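LysR family transcriptional regulator (PDB 5B7H) probably acts as a DNA-binding transcription factor of the OxyR type that responds to hydrogen peroxide, this chain being its regulatory domain. Local coordinates at residues His123-His128 and Ala190-Gly195. The protein carries 1 engineered substitution. Residues are numbered along the deposited sequence; the frame is centred on the assembly and turned at random.
Sequences HSLTEH and AYRDIG. Engineered in segment 123-128: Ser124 (natural residue Cys). With SO4 (sulfate ion), chain C.
The anion site of this OxyR-type regulatory domain lies at the start of helix 124-132, holding a sulfate probably from the crystallisation liquor; behind it Arg192, from strand 180-198, touches Leu125 and shares a water with Ser124 and His128. Leu125 CD1 lies over one face of the guanidinium, 3.9 Å from Arg192 NH1. The arginine chain runs extended from CG to NE, carrying its head along the first helical turn, while its CB sits 4.3 Å from His128 ND1. The water lies in the guanidinium plane, accepting from Arg192 NH1 at 2.9 Å; it donates to Ser124 OG at 3.1 Å and is hydrogen-bonded to His128 ND1 at 2.9 Å. Ser124, engineered in place of cysteine, has OG between its backbone N and carbonyl carbon (chi1 66°), where it also donates to sulfate O1. Ser124 N gives a second bond to O1, Leu125 N reaches O2 at 2.9 Å (164°), and His123 ND1 bonds O4 at the ring edge. Pro74 O accepts a hydrogen bond from His128 NE2. Two backbone N-H groups at the helix start thus suit an anion, with Arg192 held in the second shell by the water, a salt bridge from NE to Asp88 OD2, and Thr25 OG1, which bonds both NH1 and the sulfate.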
ATOM      1  N   HIS A 123      13.103  -3.393  -2.050  1.00 18.10           N
ATOM      2  CA  HIS A 123      12.211  -4.088  -1.137  1.00 16.68           C
ATOM      3  C   HIS A 123      12.926  -5.243  -0.431  1.00 16.35           C
ATOM      4  O   HIS A 123      13.460  -6.195  -1.045  1.00 15.78           O
ATOM      5  CB  HIS A 123      10.978  -4.575  -1.885  1.00 13.93           C
ATOM      6  CG  HIS A 123      10.250  -3.462  -2.583  1.00 18.16           C
ATOM      7  ND1 HIS A 123       9.315  -2.672  -1.960  1.00 29.56           N
ATOM      8  CD2 HIS A 123      10.387  -2.979  -3.841  1.00 28.01           C
ATOM      9  CE1 HIS A 123       8.894  -1.749  -2.817  1.00 23.87           C
ATOM     10  NE2 HIS A 123       9.524  -1.928  -3.963  1.00 25.66           N
ATOM     11  N   SER A 124      12.936  -5.157   0.878  1.00 11.57           N
ATOM     12  CA  SER A 124      13.532  -6.228   1.667  1.00 11.70           C
ATOM     13  C   SER A 124      12.785  -7.558   1.541  1.00 10.70           C
ATOM     14  O   SER A 124      13.407  -8.618   1.779  1.00 11.57           O
ATOM     15  CB  SER A 124      13.647  -5.794   3.146  1.00 12.62           C
ATOM     16  OG  SER A 124      12.331  -5.653   3.670  1.00 12.27           O
ATOM     17  N   LEU A 125      11.494  -7.544   1.178  1.00  9.96           N
ATOM     18  CA  LEU A 125      10.731  -8.782   1.059  1.00  9.22           C
ATOM     19  C   LEU A 125      11.408  -9.761   0.119  1.00  9.21           C
ATOM     20  O   LEU A 125      11.472 -10.975   0.408  1.00  9.98           O
ATOM     21  CB  LEU A 125       9.292  -8.492   0.618  1.00  8.60           C
ATOM     22  CG  LEU A 125       8.399  -9.749   0.647  1.00 12.08           C
ATOM     23  CD1 LEU A 125       8.092 -10.091   2.129  1.00 15.98           C
ATOM     24  CD2 LEU A 125       7.109  -9.470  -0.078  1.00 11.34           C
ATOM     25  N   THR A 126      11.967  -9.247  -0.990  1.00 10.65           N
ATOM     26  CA  THR A 126      12.593 -10.149  -1.962  1.00 11.19           C
ATOM     27  C   THR A 126      13.840 -10.834  -1.409  1.00 11.88           C
ATOM     28  O   THR A 126      13.954 -12.060  -1.495  1.00 13.62           O
ATOM     29  CB  THR A 126      12.873  -9.356  -3.219  1.00 10.56           C
ATOM     30  OG1 THR A 126      11.614  -9.031  -3.816  1.00 10.97           O
ATOM     31  CG2 THR A 126      13.660 -10.198  -4.225  1.00 12.03           C
ATOM     32  N   GLU A 127      14.768 -10.076  -0.792  1.00 10.91           N
ATOM     33  CA  GLU A 127      15.975 -10.753  -0.302  1.00 16.11           C
ATOM     34  C   GLU A 127      15.637 -11.710   0.821  1.00 12.96           C
ATOM     35  O   GLU A 127      16.197 -12.804   0.903  1.00 13.67           O
ATOM     36  CB  GLU A 127      17.035  -9.762   0.181  1.00 25.65           C
ATOM     37  CG  GLU A 127      16.475  -8.593   0.945  1.00 45.07           C
ATOM     38  CD  GLU A 127      17.504  -7.506   1.238  1.00 52.32           C
ATOM     39  OE1 GLU A 127      18.650  -7.851   1.595  1.00 57.86           O
ATOM     40  OE2 GLU A 127      17.172  -6.308   1.060  1.00 51.50           O
ATOM     41  N   HIS A 128      14.649 -11.361   1.642  1.00 11.25           N
ATOM     42  CA  HIS A 128      14.321 -12.247   2.751  1.00 11.40           C
ATOM     43  C   HIS A 128      13.588 -13.489   2.284  1.00 11.13           C
ATOM     44  O   HIS A 128      13.882 -14.594   2.757  1.00 12.09           O
ATOM     45  CB  HIS A 128      13.458 -11.502   3.770  1.00 11.27           C
ATOM     46  CG  HIS A 128      14.222 -10.466   4.517  1.00 12.13           C
ATOM     47  ND1 HIS A 128      13.631  -9.357   5.068  1.00 12.20           N
ATOM     48  CD2 HIS A 128      15.538 -10.388   4.827  1.00 13.18           C
ATOM     49  CE1 HIS A 128      14.555  -8.605   5.643  1.00 13.30           C
ATOM     50  NE2 HIS A 128      15.719  -9.229   5.539  1.00 13.92           N
ATOM     51  N   ALA A 190       9.827 -21.207   6.907  1.00 33.11           N
ATOM     52  CA  ALA A 190      10.604 -20.030   6.583  1.00 21.64           C
ATOM     53  C   ALA A 190       9.845 -18.787   7.029  1.00 16.59           C
ATOM     54  O   ALA A 190       8.613 -18.770   7.069  1.00 15.99           O
ATOM     55  CB  ALA A 190      10.765 -19.920   5.106  1.00 19.94           C
ATOM     56  N   TYR A 191      10.600 -17.746   7.353  1.00 15.56           N
ATOM     57  CA  TYR A 191      10.009 -16.580   8.003  1.00 11.92           C
ATOM     58  C   TYR A 191      10.997 -15.435   7.880  1.00 12.71           C
ATOM     59  O   TYR A 191      12.162 -15.634   7.514  1.00 12.13           O
ATOM     60  CB  TYR A 191       9.721 -16.909   9.478  1.00 14.03           C
ATOM     61  CG  TYR A 191      10.981 -17.175  10.317  1.00 15.67           C
ATOM     62  CD1 TYR A 191      11.427 -18.476  10.512  1.00 25.58           C
ATOM     63  CD2 TYR A 191      11.729 -16.137  10.881  1.00 17.16           C
ATOM     64  CE1 TYR A 191      12.582 -18.723  11.249  1.00 21.71           C
ATOM     65  CE2 TYR A 191      12.904 -16.382  11.638  1.00 21.24           C
ATOM     66  CZ  TYR A 191      13.304 -17.681  11.809  1.00 29.39           C
ATOM     67  OH  TYR A 191      14.446 -17.932  12.550  1.00 35.05           O
ATOM     68  N   ARG A 192      10.539 -14.234   8.268  1.00  9.03           N
ATOM     69  CA  ARG A 192      11.412 -13.067   8.427  1.00  9.71           C
ATOM     70  C   ARG A 192      11.310 -12.589   9.874  1.00 11.14           C
ATOM     71  O   ARG A 192      10.242 -12.640  10.494  1.00 13.34           O
ATOM     72  CB  ARG A 192      11.103 -11.899   7.440  1.00  9.66           C
ATOM     73  CG  ARG A 192       9.655 -11.412   7.558  1.00  8.95           C
ATOM     74  CD  ARG A 192       9.426 -10.284   6.575  1.00  9.10           C
ATOM     75  NE  ARG A 192       8.047  -9.856   6.709  1.00  8.49           N
ATOM     76  CZ  ARG A 192       7.539  -8.763   6.137  1.00  8.38           C
ATOM     77  NH1 ARG A 192       8.296  -7.970   5.384  1.00  9.51           N
ATOM     78  NH2 ARG A 192       6.264  -8.444   6.334  1.00  8.38           N
ATOM     79  N   ASP A 193      12.427 -12.148  10.438  1.00  9.97           N
ATOM     80  CA  ASP A 193      12.411 -11.471  11.731  1.00  7.95           C
ATOM     81  C   ASP A 193      11.873 -10.053  11.567  1.00  9.80           C
ATOM     82  O   ASP A 193      12.090  -9.388  10.551  1.00 10.73           O
ATOM     83  CB  ASP A 193      13.828 -11.356  12.290  1.00 10.20           C
ATOM     84  CG  ASP A 193      14.332 -12.612  12.941  1.00 20.04           C
ATOM     85  OD1 ASP A 193      13.549 -13.462  13.453  1.00 16.73           O
ATOM     86  OD2 ASP A 193      15.593 -12.763  12.981  1.00 21.75           O
ATOM     87  N   ILE A 194      11.143  -9.589  12.571  1.00  7.91           N
ATOM     88  CA  ILE A 194      10.678  -8.221  12.635  1.00  9.42           C
ATOM     89  C   ILE A 194      11.390  -7.589  13.824  1.00  8.49           C
ATOM     90  O   ILE A 194      11.469  -8.192  14.909  1.00 10.49           O
ATOM     91  CB  ILE A 194       9.153  -8.211  12.880  1.00  8.34           C
ATOM     92  CG1 ILE A 194       8.420  -9.052  11.815  1.00  9.96           C
ATOM     93  CG2 ILE A 194       8.635  -6.731  12.943  1.00 10.03           C
ATOM     94  CD1 ILE A 194       8.615  -8.582  10.441  1.00 11.39           C
ATOM     95  N   GLY A 195      11.866  -6.359  13.647  1.00  9.44           N
ATOM     96  CA  GLY A 195      12.532  -5.736  14.771  1.00 11.60           C
ATOM     97  C   GLY A 195      12.334  -4.240  14.822  1.00  7.78           C
ATOM     98  O   GLY A 195      11.879  -3.624  13.868  1.00  9.48           O
TER
HETATM   99  S   SO4 C 401       9.672  -3.838   1.539  1.00 16.69           S
HETATM  100  O1  SO4 C 401      11.069  -3.526   2.067  1.00 23.82           O
HETATM  101  O2  SO4 C 401       9.766  -5.177   0.904  1.00 14.54           O
HETATM  102  O3  SO4 C 401       8.759  -3.771   2.665  1.00 12.97           O
HETATM  103  O4  SO4 C 401       9.317  -2.830   0.563  1.00 21.18           O
HETATM  104  O   HOH W   1      11.018  -8.329   4.377  1.00 10.15           O